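Local coordinates for protein Xcc_ctr_pt (Xanthomonas campestris pv. campestris, PDB 6NJW) that forms the C-terminal Toprim region of a Class 2 OLD family nuclease, which probably cleaves nucleic acid by a two-metal mechanism, at residues V35-E40 with A196-V201; N60-V65 with L101-G106; V78-R83 with R211-H216; E153-L158 with I185-K190. All blocks are in the same frame, centred on the assembly; numbering follows the deposited sequence.

Contact 1: V35-E40 with A196-V201; sequences VPAFAE and ALAPSV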
loop_
_atom_site.group_PDB
_atom_site.type_symbol
_atom_site.label_atom_id
_atom_site.label_comp_id
_atom_site.label_asym_id
_atom_site.label_seq_id
_atom_site.Cartn_x
_atom_site.Cartn_y
_atom_site.Cartn_z
ATOM N N VAL A 35 -5.528 -2.788 0.607
ATOM C CA VAL A 35 -5.344 -2.770 -0.845
ATOM C C VAL A 35 -6.344 -3.670 -1.561
ATOM O O VAL A 35 -6.943 -3.218 -2.557
ATOM C CB VAL A 35 -3.881 -3.080 -1.197
ATOM C CG1 VAL A 35 -3.715 -3.351 -2.691
ATOM C CG2 VAL A 35 -2.989 -1.910 -0.786
ATOM N N PRO A 36 -6.594 -4.916 -1.134
ATOM C CA PRO A 36 -7.638 -5.707 -1.812
ATOM C C PRO A 36 -9.031 -5.114 -1.685
ATOM O O PRO A 36 -9.844 -5.276 -2.600
ATOM C CB PRO A 36 -7.575 -7.081 -1.129
ATOM C CG PRO A 36 -6.279 -7.113 -0.366
ATOM C CD PRO A 36 -5.867 -5.706 -0.115
ATOM N N ALA A 37 -9.350 -4.477 -0.559
ATOM C CA ALA A 37 -10.636 -3.803 -0.435
ATOM C C ALA A 37 -10.766 -2.688 -1.461
ATOM O O ALA A 37 -11.822 -2.529 -2.080
ATOM C CB ALA A 37 -10.813 -3.266 0.991
ATOM N N PHE A 38 -9.707 -1.904 -1.670
ATOM C CA PHE A 38 -9.786 -0.888 -2.718
ATOM C C PHE A 38 -9.877 -1.529 -4.095
ATOM O O PHE A 38 -10.557 -1.000 -4.982
ATOM C CB PHE A 38 -8.595 0.064 -2.663
ATOM C CG PHE A 38 -8.774 1.200 -1.668
ATOM C CD1 PHE A 38 -9.821 2.109 -1.815
ATOM C CD2 PHE A 38 -7.898 1.353 -0.600
ATOM C CE1 PHE A 38 -10.002 3.152 -0.905
ATOM C CE2 PHE A 38 -8.071 2.389 0.318
ATOM C CZ PHE A 38 -9.116 3.291 0.161
ATOM N N ALA A 39 -9.182 -2.651 -4.299
ATOM C CA ALA A 39 -9.260 -3.353 -5.583
ATOM C C ALA A 39 -10.707 -3.697 -5.934
ATOM O O ALA A 39 -11.148 -3.475 -7.069
ATOM C CB ALA A 39 -8.393 -4.617 -5.550
ATOM N N GLU A 40 -11.467 -4.218 -4.968
ATOM C CA GLU A 40 -12.841 -4.634 -5.263
ATOM C C GLU A 40 -13.708 -3.452 -5.682
ATOM O O GLU A 40 -14.467 -3.551 -6.655
ATOM C CB GLU A 40 -13.466 -5.349 -4.067
ATOM C CG GLU A 40 -12.975 -6.789 -3.884
ATOM C CD GLU A 40 -13.049 -7.617 -5.168
ATOM O OE1 GLU A 40 -14.111 -7.611 -5.824
ATOM O OE2 GLU A 40 -12.038 -8.272 -5.518
ATOM N N ALA A 196 -11.249 -4.179 9.913
ATOM C CA ALA A 196 -12.479 -3.534 10.359
ATOM C C ALA A 196 -12.794 -2.296 9.537
ATOM O O ALA A 196 -13.964 -1.926 9.402
ATOM C CB ALA A 196 -12.365 -3.169 11.845
ATOM N N LEU A 197 -11.777 -1.641 8.974
ATOM C CA LEU A 197 -12.036 -0.468 8.149
ATOM C C LEU A 197 -12.399 -0.842 6.714
ATOM O O LEU A 197 -13.098 -0.076 6.042
ATOM C CB LEU A 197 -10.813 0.453 8.149
ATOM C CG LEU A 197 -10.950 1.813 7.453
ATOM C CD1 LEU A 197 -12.025 2.663 8.117
ATOM C CD2 LEU A 197 -9.623 2.547 7.430
ATOM N N ALA A 198 -11.931 -1.999 6.239
ATOM C CA ALA A 198 -12.061 -2.355 4.824
ATOM C C ALA A 198 -13.482 -2.257 4.279
ATOM O O ALA A 198 -13.644 -1.714 3.172
ATOM C CB ALA A 198 -11.489 -3.766 4.600
ATOM N N PRO A 199 -14.532 -2.713 4.977
ATOM C CA PRO A 199 -15.902 -2.550 4.434
ATOM C C PRO A 199 -16.318 -1.113 4.161
ATOM O O PRO A 199 -17.303 -0.904 3.448
ATOM C CB PRO A 199 -16.786 -3.176 5.524
ATOM C CG PRO A 199 -15.915 -4.173 6.182
ATOM C CD PRO A 199 -14.524 -3.596 6.155
ATOM N N SER A 200 -15.627 -0.113 4.705
ATOM C CA SER A 200 -16.032 1.269 4.493
ATOM C C SER A 200 -15.375 1.926 3.289
ATOM O O SER A 200 -15.832 2.987 2.859
ATOM C CB SER A 200 -15.714 2.113 5.734
ATOM O OG SER A 200 -16.421 1.633 6.861
ATOM N N VAL A 201 -14.294 1.365 2.751
ATOM C CA VAL A 201 -13.587 2.084 1.704
ATOM C C VAL A 201 -14.461 2.126 0.454
ATOM O O VAL A 201 -15.315 1.259 0.225
ATOM C CB VAL A 201 -12.209 1.453 1.427
ATOM C CG1 VAL A 201 -11.447 1.209 2.768
ATOM C CG2 VAL A 201 -12.359 0.160 0.663
#
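A37 and F38 meet A198 and V201 where helix 29-41 of the Toprim fold packs against the residues that follow helix 190-197. Here segment 196-201 runs through a short 3-10 segment, 198-200, and V201 follows it. The tight part is the pairing of F38 with V201, both buried. V201 sits over one face of the F38 ring. Its CB lies 4.0 Å from the ring centroid, 26° off the ring normal, a CH-pi contact displaced toward the rim. The closest ring atom is F38 CE1, 3.6 Å from V201 CB. L138 of helix 134-154 and the loop residues V205, C206 and P207 also pack on F38. The looser side is the alanine pair. A37 and A198 are both partly exposed, and P199 and E40 nearby are exposed. A37 points toward the other segment, but A198 does not. The two still touch by their methyl groups, A37 CB to A198 CB at 3.7 Å. The chi1 of V201, -48°, places CG2 between the backbone N and the carbonyl carbon. From there V201 CG2 reaches A37 CB at 3.8 Å and joins the two halves of the contact.

Contact 2: N60-V65 with L101-G106; sequences NFTPYV and LDVIEG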
loop_
_atom_site.group_PDB
_atom_site.type_symbol
_atom_site.label_atom_id
_atom_site.label_comp_id
_atom_site.label_asym_id
_atom_site.label_seq_id
_atom_site.Cartn_x
_atom_site.Cartn_y
_atom_site.Cartn_z
ATOM N N ASN A 60 12.207 -3.751 3.256
ATOM C CA ASN A 60 13.213 -4.377 2.416
ATOM C C ASN A 60 12.492 -5.174 1.338
ATOM O O ASN A 60 12.129 -6.331 1.551
ATOM C CB ASN A 60 14.150 -5.264 3.224
ATOM C CG ASN A 60 15.271 -5.810 2.375
ATOM O OD1 ASN A 60 15.488 -5.347 1.250
ATOM N ND2 ASN A 60 15.987 -6.799 2.895
ATOM N N PHE A 61 12.312 -4.557 0.171
ATOM C CA PHE A 61 11.673 -5.209 -0.960
ATOM C C PHE A 61 12.647 -6.014 -1.809
ATOM O O PHE A 61 12.211 -6.808 -2.646
ATOM C CB PHE A 61 10.962 -4.154 -1.831
ATOM C CG PHE A 61 9.729 -3.577 -1.179
ATOM C CD1 PHE A 61 8.511 -4.218 -1.294
ATOM C CD2 PHE A 61 9.803 -2.417 -0.428
ATOM C CE1 PHE A 61 7.375 -3.702 -0.690
ATOM C CE2 PHE A 61 8.678 -1.885 0.189
ATOM C CZ PHE A 61 7.451 -2.531 0.063
ATOM N N THR A 62 13.951 -5.857 -1.596
ATOM C CA THR A 62 14.919 -6.442 -2.523
ATOM C C THR A 62 14.821 -7.962 -2.658
ATOM O O THR A 62 14.867 -8.457 -3.799
ATOM C CB THR A 62 16.329 -6.004 -2.102
ATOM O OG1 THR A 62 16.333 -4.582 -1.970
ATOM C CG2 THR A 62 17.331 -6.390 -3.158
ATOM N N PRO A 63 14.709 -8.755 -1.584
ATOM C CA PRO A 63 14.618 -10.215 -1.778
ATOM C C PRO A 63 13.415 -10.629 -2.595
ATOM O O PRO A 63 13.496 -11.604 -3.349
ATOM C CB PRO A 63 14.522 -10.759 -0.346
ATOM C CG PRO A 63 15.138 -9.683 0.494
ATOM C CD PRO A 63 14.738 -8.403 -0.154
ATOM N N TYR A 64 12.298 -9.908 -2.474
ATOM C CA TYR A 64 11.113 -10.243 -3.263
ATOM C C TYR A 64 11.264 -9.848 -4.723
ATOM O O TYR A 64 10.776 -10.556 -5.615
ATOM C CB TYR A 64 9.886 -9.574 -2.654
ATOM C CG TYR A 64 9.555 -10.194 -1.332
ATOM C CD1 TYR A 64 10.199 -9.779 -0.167
ATOM C CD2 TYR A 64 8.647 -11.232 -1.249
ATOM C CE1 TYR A 64 9.914 -10.358 1.060
ATOM C CE2 TYR A 64 8.355 -11.827 -0.027
ATOM C CZ TYR A 64 8.992 -11.384 1.118
ATOM O OH TYR A 64 8.697 -11.967 2.328
ATOM N N VAL A 65 11.888 -8.700 -5.000
ATOM C CA VAL A 65 12.126 -8.344 -6.393
ATOM C C VAL A 65 13.103 -9.327 -7.035
ATOM O O VAL A 65 12.971 -9.676 -8.219
ATOM C CB VAL A 65 12.611 -6.881 -6.497
ATOM C CG1 VAL A 65 13.028 -6.548 -7.920
ATOM C CG2 VAL A 65 11.507 -5.956 -6.042
ATOM N N LEU A 101 15.920 -1.202 -8.064
ATOM C CA LEU A 101 16.204 -0.880 -9.459
ATOM C C LEU A 101 17.491 -1.545 -9.934
ATOM O O LEU A 101 17.599 -1.912 -11.111
ATOM C CB LEU A 101 16.271 0.632 -9.658
ATOM C CG LEU A 101 14.935 1.393 -9.635
ATOM C CD1 LEU A 101 15.178 2.889 -9.480
ATOM C CD2 LEU A 101 14.110 1.118 -10.874
ATOM N N ASP A 102 18.463 -1.729 -9.032
ATOM C CA ASP A 102 19.666 -2.488 -9.379
ATOM C C ASP A 102 19.335 -3.917 -9.793
ATOM O O ASP A 102 20.054 -4.506 -10.604
ATOM C CB ASP A 102 20.637 -2.511 -8.203
ATOM C CG ASP A 102 21.333 -1.184 -7.988
ATOM O OD1 ASP A 102 21.307 -0.328 -8.896
ATOM O OD2 ASP A 102 21.898 -1.003 -6.893
ATOM N N VAL A 103 18.261 -4.489 -9.246
ATOM C CA VAL A 103 17.822 -5.824 -9.646
ATOM C C VAL A 103 17.012 -5.767 -10.939
ATOM O O VAL A 103 17.310 -6.466 -11.915
ATOM C CB VAL A 103 17.011 -6.474 -8.505
ATOM C CG1 VAL A 103 16.468 -7.833 -8.928
ATOM C CG2 VAL A 103 17.851 -6.581 -7.227
ATOM N N ILE A 104 15.955 -4.951 -10.967
ATOM C CA ILE A 104 15.050 -4.993 -12.112
ATOM C C ILE A 104 15.637 -4.297 -13.336
ATOM O O ILE A 104 15.183 -4.543 -14.459
ATOM C CB ILE A 104 13.686 -4.385 -11.746
ATOM C CG1 ILE A 104 12.610 -4.834 -12.734
ATOM C CG2 ILE A 104 13.764 -2.859 -11.736
ATOM C CD1 ILE A 104 12.062 -6.224 -12.454
ATOM N N GLU A 105 16.649 -3.458 -13.154
ATOM C CA GLU A 105 17.302 -2.742 -14.249
ATOM C C GLU A 105 18.815 -2.890 -14.078
ATOM O O GLU A 105 19.565 -1.922 -13.957
ATOM C CB GLU A 105 16.850 -1.272 -14.272
ATOM C CG GLU A 105 17.168 -0.507 -15.533
ATOM C CD GLU A 105 16.696 0.954 -15.468
ATOM O OE1 GLU A 105 17.340 1.751 -14.747
ATOM O OE2 GLU A 105 15.689 1.296 -16.139
ATOM N N GLY A 106 19.263 -4.140 -14.028
ATOM C CA GLY A 106 20.662 -4.447 -13.801
ATOM C C GLY A 106 21.356 -4.715 -15.123
ATOM O O GLY A 106 20.760 -5.276 -16.042
#
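T62 and V65 pack on V103 and I104 in an apolar helix-to-helix contact. It lies beside the Toprim sheet, on the face that also carries the side chain of I79. Helix 62-68 comes before strand 77-82 in the chain and helix 93-104 comes after it. The two valines carry most of the contact, and each points at the other segment. V65 CG1 meets V103 CG1 at 3.8 Å, with the two side chains slanted across one another. In both residues CG1 is the branch opposite the backbone N (chi1 173° in V65 and 176° in V103), which sends these methyls into the interface. I104 is more distant: its CB is 4.4 Å from V65 CG1. The T62 methyl, CG2, touches V103 CG2 at 4.1 Å. T62 is held by a capping bond, with its backbone N donating to N60 OD1 at 3.3 Å. This N lies above the plane of the side-chain carbonyl, 48° out of it. F61 and V65 also rest on I79 of the sheet. The polar groups of D102 and E105 in segment 101-106 find partners away from the interface: both bond to H110, and E105 also to Y125. Cohesion between the two segments therefore comes from apolar packing, mostly of methyl groups, with no polar pair to fix the register.

Contact 3: V78-R83 with R211-H216; sequences VILTDR and RSALEH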
loop_
_atom_site.group_PDB
_atom_site.type_symbol
_atom_site.label_atom_id
_atom_site.label_comp_id
_atom_site.label_asym_id
_atom_site.label_seq_id
_atom_site.Cartn_x
_atom_site.Cartn_y
_atom_site.Cartn_z
ATOM N N VAL A 78 4.237 -5.342 -8.491
ATOM C CA VAL A 78 4.268 -3.915 -8.212
ATOM C C VAL A 78 4.721 -3.733 -6.766
ATOM O O VAL A 78 4.729 -4.670 -5.981
ATOM C CB VAL A 78 2.893 -3.254 -8.450
ATOM C CG1 VAL A 78 2.535 -3.316 -9.931
ATOM C CG2 VAL A 78 1.808 -3.943 -7.603
ATOM N N ILE A 79 5.090 -2.503 -6.412
ATOM C CA ILE A 79 5.483 -2.173 -5.044
ATOM C C ILE A 79 4.699 -0.955 -4.576
ATOM O O ILE A 79 4.525 0.003 -5.331
ATOM C CB ILE A 79 7.003 -1.891 -4.944
ATOM C CG1 ILE A 79 7.796 -3.197 -4.986
ATOM C CG2 ILE A 79 7.338 -1.093 -3.677
ATOM C CD1 ILE A 79 9.308 -2.984 -5.215
ATOM N N LEU A 80 4.255 -0.987 -3.323
ATOM C CA LEU A 80 3.657 0.151 -2.635
ATOM C C LEU A 80 4.503 0.425 -1.404
ATOM O O LEU A 80 4.636 -0.447 -0.537
ATOM C CB LEU A 80 2.209 -0.148 -2.221
ATOM C CG LEU A 80 1.272 -0.354 -3.411
ATOM C CD1 LEU A 80 -0.041 -1.012 -3.013
ATOM C CD2 LEU A 80 1.021 1.019 -3.981
ATOM N N THR A 81 5.065 1.626 -1.313
ATOM C CA THR A 81 5.931 1.926 -0.179
ATOM C C THR A 81 5.804 3.403 0.169
ATOM O O THR A 81 5.289 4.201 -0.620
ATOM C CB THR A 81 7.388 1.538 -0.478
ATOM O OG1 THR A 81 8.158 1.535 0.739
ATOM C CG2 THR A 81 8.000 2.482 -1.487
ATOM N N ASP A 82 6.263 3.753 1.376
ATOM C CA ASP A 82 6.103 5.095 1.935
ATOM C C ASP A 82 7.373 5.918 1.765
ATOM O O ASP A 82 8.484 5.408 1.944
ATOM C CB ASP A 82 5.746 5.019 3.420
ATOM C CG ASP A 82 4.346 4.484 3.651
ATOM O OD1 ASP A 82 3.581 4.403 2.671
ATOM O OD2 ASP A 82 4.009 4.143 4.801
ATOM N N ARG A 83 7.205 7.207 1.449
ATOM C CA ARG A 83 8.372 8.045 1.180
ATOM C C ARG A 83 9.274 8.164 2.400
ATOM O O ARG A 83 10.505 8.107 2.273
ATOM C CB ARG A 83 7.954 9.440 0.714
ATOM C CG ARG A 83 9.136 10.228 0.141
ATOM C CD ARG A 83 8.754 11.651 -0.220
ATOM N NE ARG A 83 9.784 12.333 -0.997
ATOM C CZ ARG A 83 9.703 12.552 -2.306
ATOM N NH1 ARG A 83 8.636 12.139 -2.979
ATOM N NH2 ARG A 83 10.684 13.179 -2.944
ATOM N N ARG A 211 -4.225 3.192 -6.380
ATOM C CA ARG A 211 -4.858 3.059 -7.692
ATOM C C ARG A 211 -3.819 2.824 -8.790
ATOM O O ARG A 211 -4.014 1.987 -9.681
ATOM C CB ARG A 211 -5.691 4.303 -8.012
ATOM C CG ARG A 211 -6.375 4.224 -9.393
ATOM C CD ARG A 211 -7.117 5.520 -9.755
ATOM N NE ARG A 211 -8.039 5.922 -8.705
ATOM C CZ ARG A 211 -9.317 5.566 -8.679
ATOM N NH1 ARG A 211 -9.794 4.815 -9.654
ATOM N NH2 ARG A 211 -10.114 5.965 -7.694
ATOM N N SER A 212 -2.706 3.548 -8.733
ATOM C CA SER A 212 -1.648 3.386 -9.720
ATOM C C SER A 212 -1.094 1.970 -9.718
ATOM O O SER A 212 -0.895 1.374 -10.785
ATOM C CB SER A 212 -0.526 4.388 -9.444
ATOM O OG SER A 212 -0.892 5.689 -9.875
ATOM N N ALA A 213 -0.844 1.411 -8.534
ATOM C CA ALA A 213 -0.267 0.077 -8.483
ATOM C C ALA A 213 -1.268 -0.958 -8.942
ATOM O O ALA A 213 -0.904 -1.903 -9.643
ATOM C CB ALA A 213 0.213 -0.255 -7.067
ATOM N N LEU A 214 -2.528 -0.817 -8.524
ATOM C CA LEU A 214 -3.551 -1.775 -8.949
ATOM C C LEU A 214 -3.726 -1.773 -10.466
ATOM O O LEU A 214 -3.818 -2.838 -11.088
ATOM C CB LEU A 214 -4.875 -1.462 -8.254
ATOM C CG LEU A 214 -4.891 -1.759 -6.761
ATOM C CD1 LEU A 214 -6.224 -1.266 -6.151
ATOM C CD2 LEU A 214 -4.698 -3.260 -6.504
ATOM N N GLU A 215 -3.777 -0.587 -11.076
ATOM C CA GLU A 215 -3.926 -0.486 -12.528
ATOM C C GLU A 215 -2.685 -1.004 -13.252
ATOM O O GLU A 215 -2.791 -1.628 -14.316
ATOM C CB GLU A 215 -4.219 0.964 -12.907
ATOM C CG GLU A 215 -5.559 1.479 -12.329
ATOM C CD GLU A 215 -5.886 2.926 -12.726
ATOM O OE1 GLU A 215 -4.949 3.707 -12.973
ATOM O OE2 GLU A 215 -7.084 3.276 -12.761
ATOM N N HIS A 216 -1.501 -0.783 -12.677
ATOM C CA HIS A 216 -0.282 -1.276 -13.309
ATOM C C HIS A 216 -0.284 -2.800 -13.382
ATOM O O HIS A 216 -0.018 -3.375 -14.442
ATOM C CB HIS A 216 0.954 -0.786 -12.545
ATOM C CG HIS A 216 2.247 -1.119 -13.227
ATOM N ND1 HIS A 216 2.939 -0.210 -13.998
ATOM C CD2 HIS A 216 2.957 -2.274 -13.284
ATOM C CE1 HIS A 216 4.022 -0.782 -14.493
ATOM N NE2 HIS A 216 4.057 -2.036 -14.076
#
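V78 and L80 of strand 77-82 face A213 and H216 of helix 208-226. The short segments run almost antiparallel, with 171° between their N-to-C directions. Their axes approach to 8.4 Å, and the closest pair of CA atoms is V78 with A213, 6.0 Å apart. A213 points at the strand, and its small side chain allows this approach. Its CB is gripped by L80: L80 CD2 lies only 3.4 Å away, tighter than usual for two carbons. L80 CG and CD1 are also near this methyl. V78 meets the next part of the helix with its two branches. V78 CG1 reaches the backbone carbonyl, 3.7 Å from A213 O, and also touches the imidazole, 3.5 Å from H216 CD2. V78 CG2 lies 4.1 Å from A213 CB. The H216 ring gets there because its CG is swung opposite the backbone N (chi1 -173°). The V78 and H216 side chains then pass each other in opposite directions. The strand ends at D82, which binds the magnesium ion here together with Y209 of the same helix 208-226. E27, a magnesium ligand in another structure of the protein, is hydrogen-bonded through OE2 to T81 OG1 and D82 N. Around the contact, strand 22-26 hydrogen-bonds to V78 and L80, I79 bonds to F128 of strand 127-130, whose side chain touches A213, and V35 of helix 29-41 packs on L80 and L214.

Contact 4: E153-L158 with I185-K190; sequences EELPRL and IERIGK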
loop_
_atom_site.group_PDB
_atom_site.type_symbol
_atom_site.label_atom_id
_atom_site.label_comp_id
_atom_site.label_asym_id
_atom_site.label_seq_id
_atom_site.Cartn_x
_atom_site.Cartn_y
_atom_site.Cartn_z
ATOM N N GLU A 153 -15.070 1.286 18.808
ATOM C CA GLU A 153 -15.531 -0.083 19.014
ATOM C C GLU A 153 -14.408 -1.002 19.475
ATOM O O GLU A 153 -14.653 -1.935 20.248
ATOM C CB GLU A 153 -16.158 -0.648 17.736
ATOM C CG GLU A 153 -16.993 -1.891 18.014
ATOM C CD GLU A 153 -17.524 -2.558 16.764
ATOM O OE1 GLU A 153 -18.107 -1.861 15.897
ATOM O OE2 GLU A 153 -17.361 -3.794 16.657
ATOM N N GLU A 154 -13.183 -0.765 19.015
ATOM C CA GLU A 154 -12.068 -1.616 19.416
ATOM C C GLU A 154 -11.493 -1.203 20.764
ATOM O O GLU A 154 -10.926 -2.041 21.475
ATOM C CB GLU A 154 -10.973 -1.569 18.346
ATOM C CG GLU A 154 -11.363 -2.248 17.048
ATOM C CD GLU A 154 -11.548 -3.738 17.227
ATOM O OE1 GLU A 154 -10.761 -4.343 17.985
ATOM O OE2 GLU A 154 -12.479 -4.299 16.615
ATOM N N LEU A 155 -11.628 0.079 21.123
ATOM C CA LEU A 155 -11.093 0.644 22.360
ATOM C C LEU A 155 -12.249 1.310 23.100
ATOM O O LEU A 155 -12.356 2.544 23.118
ATOM C CB LEU A 155 -9.975 1.644 22.070
ATOM C CG LEU A 155 -8.800 1.125 21.233
ATOM C CD1 LEU A 155 -7.755 2.232 21.004
ATOM C CD2 LEU A 155 -8.197 -0.096 21.894
ATOM N N PRO A 156 -13.131 0.531 23.725
ATOM C CA PRO A 156 -14.391 1.100 24.213
ATOM C C PRO A 156 -14.281 1.831 25.545
ATOM O O PRO A 156 -15.270 2.432 25.981
ATOM C CB PRO A 156 -15.295 -0.134 24.318
ATOM C CG PRO A 156 -14.352 -1.245 24.646
ATOM C CD PRO A 156 -13.054 -0.925 23.939
ATOM N N ARG A 157 -13.113 1.849 26.180
ATOM C CA ARG A 157 -12.920 2.565 27.435
ATOM C C ARG A 157 -11.848 3.651 27.303
ATOM O O ARG A 157 -11.068 3.903 28.225
ATOM C CB ARG A 157 -12.593 1.583 28.559
ATOM C CG ARG A 157 -13.821 0.837 29.103
ATOM C CD ARG A 157 -13.477 -0.509 29.733
ATOM N NE ARG A 157 -12.900 -1.447 28.768
ATOM C CZ ARG A 157 -13.594 -2.355 28.079
ATOM N NH1 ARG A 157 -14.912 -2.459 28.247
ATOM N NH2 ARG A 157 -12.968 -3.169 27.222
ATOM N N LEU A 158 -11.793 4.309 26.148
ATOM C CA LEU A 158 -10.895 5.443 25.982
ATOM C C LEU A 158 -11.277 6.563 26.943
ATOM O O LEU A 158 -12.459 6.835 27.168
ATOM C CB LEU A 158 -10.926 5.964 24.538
ATOM C CG LEU A 158 -10.156 5.143 23.496
ATOM C CD1 LEU A 158 -10.358 5.707 22.102
ATOM C CD2 LEU A 158 -8.661 5.064 23.854
ATOM N N ILE A 185 -4.152 3.055 16.662
ATOM C CA ILE A 185 -4.252 2.002 15.648
ATOM C C ILE A 185 -3.297 0.853 15.960
ATOM O O ILE A 185 -3.665 -0.322 15.852
ATOM C CB ILE A 185 -4.000 2.594 14.249
ATOM C CG1 ILE A 185 -5.162 3.514 13.852
ATOM C CG2 ILE A 185 -3.811 1.472 13.228
ATOM C CD1 ILE A 185 -4.895 4.345 12.567
ATOM N N GLU A 186 -2.061 1.166 16.363
ATOM C CA GLU A 186 -1.121 0.107 16.727
ATOM C C GLU A 186 -1.585 -0.660 17.966
ATOM O O GLU A 186 -1.357 -1.874 18.072
ATOM C CB GLU A 186 0.273 0.710 16.929
ATOM C CG GLU A 186 1.306 -0.211 17.564
ATOM C CD GLU A 186 1.777 -1.345 16.645
ATOM O OE1 GLU A 186 2.161 -2.419 17.170
ATOM O OE2 GLU A 186 1.774 -1.159 15.404
ATOM N N ARG A 187 -2.280 0.007 18.891
ATOM C CA ARG A 187 -2.807 -0.712 20.054
ATOM C C ARG A 187 -3.895 -1.701 19.639
ATOM O O ARG A 187 -3.954 -2.830 20.143
ATOM C CB ARG A 187 -3.339 0.286 21.089
ATOM C CG ARG A 187 -3.807 -0.364 22.397
ATOM C CD ARG A 187 -4.136 0.684 23.446
ATOM N NE ARG A 187 -3.001 1.565 23.678
ATOM C CZ ARG A 187 -3.106 2.854 23.971
ATOM N NH1 ARG A 187 -2.012 3.589 24.131
ATOM N NH2 ARG A 187 -4.304 3.414 24.091
ATOM N N ILE A 188 -4.751 -1.304 18.699
ATOM C CA ILE A 188 -5.749 -2.229 18.169
ATOM C C ILE A 188 -5.080 -3.358 17.390
ATOM O O ILE A 188 -5.524 -4.512 17.436
ATOM C CB ILE A 188 -6.738 -1.442 17.296
ATOM C CG1 ILE A 188 -7.491 -0.426 18.145
ATOM C CG2 ILE A 188 -7.689 -2.392 16.535
ATOM C CD1 ILE A 188 -8.279 0.598 17.333
ATOM N N GLY A 189 -3.985 -3.059 16.704
ATOM C CA GLY A 189 -3.386 -3.981 15.761
ATOM C C GLY A 189 -3.574 -3.424 14.364
ATOM O O GLY A 189 -4.699 -3.151 13.952
ATOM N N LYS A 190 -2.488 -3.217 13.631
ATOM C CA LYS A 190 -2.620 -2.606 12.315
ATOM C C LYS A 190 -3.451 -3.475 11.384
ATOM O O LYS A 190 -4.305 -2.966 10.654
ATOM C CB LYS A 190 -1.241 -2.323 11.727
ATOM C CG LYS A 190 -0.620 -1.093 12.366
ATOM C CD LYS A 190 0.844 -0.919 12.004
ATOM C CE LYS A 190 1.003 0.065 10.868
ATOM N NZ LYS A 190 0.053 1.216 10.990
#
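E154, in the last turn of helix 134-154, lays its aliphatic part across I188 of helix 178-188, the two side chains crossing at about a right angle. E154 CB is 3.6 Å from I188 CD1. The E154 chain bends at chi2 (-66°), and its CG comes to 3.7 Å from I188 CG2. R192 of helix 190-197 also touches E154. L155 is the first residue to leave the helix. It is buried and points at I188, with L155 CG 3.7 Å from I188 CG1. Both leucine methyls lie close to that same carbon. L155 CD2 also comes within 4.4 Å of R187 CD, so the arginine contributes its aliphatic part. A type I turn then runs from L155 to L158. L158 leans back on I151 and L184. On the other segment, G189 follows I188 with a positive phi of 111°, a conformation that favours glycine. It ends one helix and is the N-cap of helix 190-197. The contact is plain apolar packing that joins the C-terminal ends of helices 134-154 and 178-188, in the helical region that follows the strands of the Toprim sheet in the chain.

How the contacts relate
Contact 3 is the hub. It touches contact 1 through V35 CG2 and L80 CD1, 3.8 Å apart, and contact 2 through F61 CE2 and T81 OG1, 3.5 Å apart. Its centre is 15 Å from the centre of each. Contacts 1 and 2 lie on opposite sides of the chain centre, their centres 28 Å apart. The magnesium ion is about 5 Å from the side chain of L80 and about 10 Å from that of F38. E27 and D84 also bind magnesium in this protein, but not in this model. Contact 4 is the outlier, its centre 19 Å from that of contact 1 and 28 Å from that of contact 3. A platinum ion, used for phasing, lies about 4 Å from the side chain of L155.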